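Local coordinates for protein multi-copper Oxidase CueO (PDB 6EVG) that oxidises lignin model compounds and lignosulfonate, probably coupling this to reduction of dioxygen to water as in other laccase-like multicopper oxidases, at residues P435-N449 against W460-V474. Residues are numbered along the deposited sequence; the frame is centred on the assembly and turned at random.
With EDO (1,2-ethanediol), chain D; EDO (1,2-ethanediol), chain C.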
# COMPACT_ATOMS: atom_id res chain seq x y z
N PRO A 435 -1.50 6.81 8.70
CA PRO A 435 -1.63 6.79 7.21
C PRO A 435 -3.11 6.82 6.80
O PRO A 435 -3.85 5.92 7.02
CB PRO A 435 -0.94 5.49 6.87
CG PRO A 435 -1.17 4.59 8.06
CD PRO A 435 -1.17 5.52 9.27
N PHE A 436 -3.50 7.87 6.12
CA PHE A 436 -4.83 8.02 5.55
C PHE A 436 -4.92 7.28 4.23
O PHE A 436 -4.08 7.50 3.37
CB PHE A 436 -5.07 9.50 5.30
CG PHE A 436 -6.35 9.82 4.58
CD1 PHE A 436 -7.55 9.85 5.27
CD2 PHE A 436 -6.39 10.12 3.24
CE1 PHE A 436 -8.72 10.18 4.60
CE2 PHE A 436 -7.52 10.44 2.58
CZ PHE A 436 -8.74 10.44 3.28
N HIS A 437 -5.99 6.50 4.02
CA HIS A 437 -6.28 5.92 2.71
C HIS A 437 -7.74 6.12 2.39
O HIS A 437 -8.62 5.91 3.24
CB HIS A 437 -5.91 4.40 2.66
CG HIS A 437 -6.34 3.69 1.40
ND1 HIS A 437 -6.02 4.18 0.13
CD2 HIS A 437 -7.01 2.52 1.19
CE1 HIS A 437 -6.54 3.33 -0.78
NE2 HIS A 437 -7.11 2.32 -0.17
N ILE A 438 -8.00 6.57 1.15
CA ILE A 438 -9.36 6.66 0.62
C ILE A 438 -9.51 5.68 -0.54
O ILE A 438 -8.68 5.63 -1.44
CB ILE A 438 -9.72 8.11 0.25
CG1 ILE A 438 -11.20 8.20 -0.13
CG2 ILE A 438 -8.83 8.70 -0.82
CD1 ILE A 438 -11.77 9.63 -0.04
N HIS A 439 -10.59 4.90 -0.49
CA HIS A 439 -10.99 4.03 -1.59
C HIS A 439 -11.82 4.81 -2.61
O HIS A 439 -12.68 5.59 -2.20
CB HIS A 439 -11.84 2.86 -1.11
CG HIS A 439 -11.26 2.01 -0.05
ND1 HIS A 439 -11.61 0.68 0.07
CD2 HIS A 439 -10.35 2.23 0.93
CE1 HIS A 439 -10.97 0.16 1.09
NE2 HIS A 439 -10.19 1.08 1.63
N GLY A 440 -11.61 4.54 -3.89
CA GLY A 440 -12.53 5.10 -4.88
C GLY A 440 -12.40 6.56 -5.21
O GLY A 440 -13.25 7.12 -5.89
N ALA A 441 -11.30 7.18 -4.78
CA ALA A 441 -11.01 8.56 -5.06
C ALA A 441 -9.48 8.74 -5.06
O ALA A 441 -8.74 7.81 -4.65
CB ALA A 441 -11.65 9.46 -4.05
N SER A 442 -9.05 9.86 -5.55
CA SER A 442 -7.63 10.20 -5.61
C SER A 442 -7.44 11.59 -5.04
O SER A 442 -8.37 12.39 -5.05
CB SER A 442 -7.09 10.09 -7.02
OG SER A 442 -7.21 8.79 -7.53
N PHE A 443 -6.23 11.91 -4.57
CA PHE A 443 -6.01 13.23 -4.03
C PHE A 443 -4.62 13.77 -4.34
O PHE A 443 -3.69 13.02 -4.71
CB PHE A 443 -6.28 13.30 -2.52
CG PHE A 443 -5.43 12.42 -1.68
CD1 PHE A 443 -4.17 12.80 -1.25
CD2 PHE A 443 -5.88 11.16 -1.27
CE1 PHE A 443 -3.40 12.01 -0.41
CE2 PHE A 443 -5.14 10.34 -0.42
CZ PHE A 443 -3.89 10.76 -0.03
N ARG A 444 -4.52 15.08 -4.21
CA ARG A 444 -3.26 15.81 -4.25
C ARG A 444 -3.00 16.39 -2.88
O ARG A 444 -3.90 17.04 -2.31
CB ARG A 444 -3.28 16.96 -5.28
CG ARG A 444 -3.69 16.58 -6.67
CD ARG A 444 -2.69 15.68 -7.40
NE ARG A 444 -1.37 16.29 -7.60
CZ ARG A 444 -1.11 17.22 -8.52
NH1 ARG A 444 -2.01 17.69 -9.35
NH2 ARG A 444 0.16 17.66 -8.62
N ILE A 445 -1.82 16.21 -2.32
CA ILE A 445 -1.48 16.83 -1.05
C ILE A 445 -1.21 18.34 -1.34
O ILE A 445 -0.38 18.70 -2.16
CB ILE A 445 -0.27 16.18 -0.40
CG1 ILE A 445 -0.54 14.71 -0.10
CG2 ILE A 445 0.15 16.96 0.83
CD1 ILE A 445 0.64 13.92 0.36
N LEU A 446 -1.95 19.19 -0.64
CA LEU A 446 -1.76 20.65 -0.69
C LEU A 446 -0.77 21.16 0.29
O LEU A 446 0.03 22.07 -0.03
CB LEU A 446 -3.11 21.37 -0.48
CG LEU A 446 -4.20 21.06 -1.45
CD1 LEU A 446 -5.48 21.73 -1.01
CD2 LEU A 446 -3.88 21.42 -2.88
N SER A 447 -0.75 20.64 1.48
CA SER A 447 0.13 21.11 2.55
C SER A 447 0.32 20.03 3.59
O SER A 447 -0.61 19.23 3.83
CB SER A 447 -0.40 22.39 3.18
OG SER A 447 -1.54 22.19 3.96
N LEU A 448 1.48 20.04 4.23
CA LEU A 448 1.83 19.19 5.35
C LEU A 448 2.38 20.14 6.41
O LEU A 448 3.41 20.77 6.21
CB LEU A 448 2.89 18.16 4.95
CG LEU A 448 2.48 17.20 3.82
CD1 LEU A 448 3.69 16.49 3.27
CD2 LEU A 448 1.44 16.23 4.30
N ASN A 449 1.69 20.28 7.53
CA ASN A 449 2.13 21.18 8.59
C ASN A 449 2.40 22.59 8.07
O ASN A 449 3.38 23.24 8.51
CB ASN A 449 3.24 20.57 9.43
CG ASN A 449 2.75 19.37 10.16
OD1 ASN A 449 1.73 19.41 10.88
ND2 ASN A 449 3.42 18.25 9.90
N TRP A 460 -0.39 12.40 -7.92
CA TRP A 460 -1.64 11.73 -7.48
C TRP A 460 -1.36 10.69 -6.45
O TRP A 460 -0.43 9.84 -6.66
CB TRP A 460 -2.36 11.13 -8.69
CG TRP A 460 -3.08 12.11 -9.52
CD1 TRP A 460 -2.81 12.52 -10.79
CD2 TRP A 460 -4.24 12.88 -9.11
NE1 TRP A 460 -3.70 13.48 -11.20
CE2 TRP A 460 -4.62 13.70 -10.20
CE3 TRP A 460 -5.02 12.88 -7.96
CZ2 TRP A 460 -5.74 14.52 -10.14
CZ3 TRP A 460 -6.15 13.71 -7.93
CH2 TRP A 460 -6.51 14.48 -8.99
N LYS A 461 -2.12 10.70 -5.35
CA LYS A 461 -1.93 9.72 -4.29
C LYS A 461 -3.29 9.19 -3.83
O LYS A 461 -4.35 9.77 -4.09
CB LYS A 461 -1.12 10.33 -3.13
CG LYS A 461 0.41 10.36 -3.52
CD LYS A 461 1.35 10.83 -2.48
CE LYS A 461 1.33 10.00 -1.25
NZ LYS A 461 1.64 8.53 -1.38
N ASP A 462 -3.22 8.03 -3.17
CA ASP A 462 -4.39 7.47 -2.49
C ASP A 462 -4.13 7.16 -1.04
O ASP A 462 -5.10 6.82 -0.34
CB ASP A 462 -4.98 6.24 -3.26
CG ASP A 462 -4.01 5.08 -3.40
OD1 ASP A 462 -3.47 4.62 -2.36
OD2 ASP A 462 -3.79 4.62 -4.55
N THR A 463 -2.88 7.22 -0.55
CA THR A 463 -2.53 6.90 0.80
C THR A 463 -1.46 7.96 1.20
O THR A 463 -0.58 8.22 0.40
CB THR A 463 -1.98 5.48 0.95
OG1 THR A 463 -2.93 4.56 0.36
CG2 THR A 463 -1.73 5.10 2.36
N ALA A 464 -1.56 8.53 2.40
CA ALA A 464 -0.58 9.55 2.84
C ALA A 464 -0.40 9.51 4.32
O ALA A 464 -1.39 9.39 5.06
CB ALA A 464 -1.01 10.91 2.43
N LEU A 465 0.83 9.68 4.78
CA LEU A 465 1.11 9.71 6.20
C LEU A 465 0.82 11.13 6.74
O LEU A 465 1.43 12.10 6.31
CB LEU A 465 2.56 9.32 6.50
CG LEU A 465 2.92 9.13 7.97
CD1 LEU A 465 2.07 8.09 8.70
CD2 LEU A 465 4.40 8.83 8.12
N ILE A 466 -0.11 11.20 7.69
CA ILE A 466 -0.53 12.45 8.36
C ILE A 466 0.18 12.49 9.67
O ILE A 466 0.12 11.60 10.49
CB ILE A 466 -2.04 12.51 8.51
CG1 ILE A 466 -2.78 12.07 7.25
CG2 ILE A 466 -2.45 13.91 8.96
CD1 ILE A 466 -2.45 12.78 5.99
N ASP A 467 0.87 13.62 9.95
CA ASP A 467 1.66 13.78 11.18
C ASP A 467 1.54 15.22 11.62
O ASP A 467 2.43 16.03 11.39
CB ASP A 467 3.13 13.40 10.95
CG ASP A 467 3.97 13.38 12.23
OD1 ASP A 467 3.41 13.48 13.34
OD2 ASP A 467 5.22 13.27 12.08
N GLY A 468 0.48 15.52 12.35
CA GLY A 468 0.12 16.86 12.80
C GLY A 468 -1.10 17.30 12.00
O GLY A 468 -2.24 16.95 12.34
N LYS A 469 -0.85 18.01 10.91
CA LYS A 469 -1.84 18.55 10.06
C LYS A 469 -1.50 18.32 8.60
O LYS A 469 -0.35 18.44 8.22
CB LYS A 469 -1.96 20.07 10.32
CG LYS A 469 -2.98 20.75 9.44
CD LYS A 469 -4.37 20.37 9.92
CE LYS A 469 -5.48 20.71 8.95
NZ LYS A 469 -5.43 22.13 8.49
N ALA A 470 -2.51 18.02 7.77
CA ALA A 470 -2.40 18.02 6.33
C ALA A 470 -3.63 18.58 5.70
O ALA A 470 -4.74 18.50 6.29
CB ALA A 470 -2.16 16.63 5.79
N GLU A 471 -3.50 19.10 4.50
CA GLU A 471 -4.63 19.46 3.66
C GLU A 471 -4.51 18.74 2.34
O GLU A 471 -3.42 18.73 1.73
CB GLU A 471 -4.68 20.98 3.33
CG GLU A 471 -4.78 21.90 4.52
CD GLU A 471 -4.58 23.35 4.20
OE1 GLU A 471 -4.90 23.75 3.10
OE2 GLU A 471 -4.30 24.12 5.14
N ILE A 472 -5.60 18.10 1.90
CA ILE A 472 -5.59 17.34 0.63
C ILE A 472 -6.73 17.79 -0.24
O ILE A 472 -7.79 18.20 0.26
CB ILE A 472 -5.59 15.81 0.84
CG1 ILE A 472 -6.90 15.34 1.51
CG2 ILE A 472 -4.38 15.39 1.65
CD1 ILE A 472 -7.05 13.81 1.55
N LEU A 473 -6.54 17.71 -1.54
CA LEU A 473 -7.50 18.06 -2.59
C LEU A 473 -7.98 16.73 -3.18
O LEU A 473 -7.21 16.05 -3.86
CB LEU A 473 -6.90 19.00 -3.61
CG LEU A 473 -7.80 19.36 -4.79
CD1 LEU A 473 -9.04 20.17 -4.32
CD2 LEU A 473 -7.03 20.14 -5.84
N VAL A 474 -9.22 16.35 -2.90
CA VAL A 474 -9.78 15.03 -3.29
C VAL A 474 -10.67 15.18 -4.51
O VAL A 474 -11.50 16.11 -4.58
CB VAL A 474 -10.60 14.45 -2.13
CG1 VAL A 474 -11.04 13.03 -2.44
CG2 VAL A 474 -9.87 14.50 -0.80
C1 EDO D . 3.28 11.57 2.26
O1 EDO D . 2.55 10.40 2.60
C2 EDO D . 2.95 12.67 3.24
O2 EDO D . 3.42 12.39 4.57
C1 EDO C . -14.66 -0.74 -1.57
O1 EDO C . -13.53 0.09 -1.85
C2 EDO C . -14.82 -1.20 -0.18
O2 EDO C . -13.59 -1.72 0.35
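F436 pairs with A464 and R444 with L473 in two antiparallel strand pairs, 435-438 with 463-466 and 442-448 with 469-474, whose axes approach to 4.4 and 4.5 Å. A classic beta bulge interrupts the second: L446 N and S447 N both donate to E471 O from the same face of its plane. Between the two pairs, F443 and K461 form a single bridge, F443 N to K461 O and K461 N to F443 O both 2.9 Å. The F443 ring, at chi1 61°, is held between I472 CD1, over one face toward the rim and 4.1 Å from the centroid (CH-pi), and K461 O over the opposite face. I472 CD1 also touches F436 CE2 (3.6 Å), joining the two rings. H437 ND1 donates to D462 O at 2.8 Å; the oxygen lies near the imidazole plane, but the donor stands 53° above the carbonyl plane, while I438 N takes the same oxygen almost end-on. R444, bent at chi2 (-67°), lays CD over the W460 six-membered ring, 3.7 Å from its centroid. The segments thus link the two sheets of a cupredoxin-type beta-sandwich: strand 469-475 runs between 422-428 and 442-448, and strand 434-438 between 486-490 and 463-466, with P435 touching the copper ligand C490.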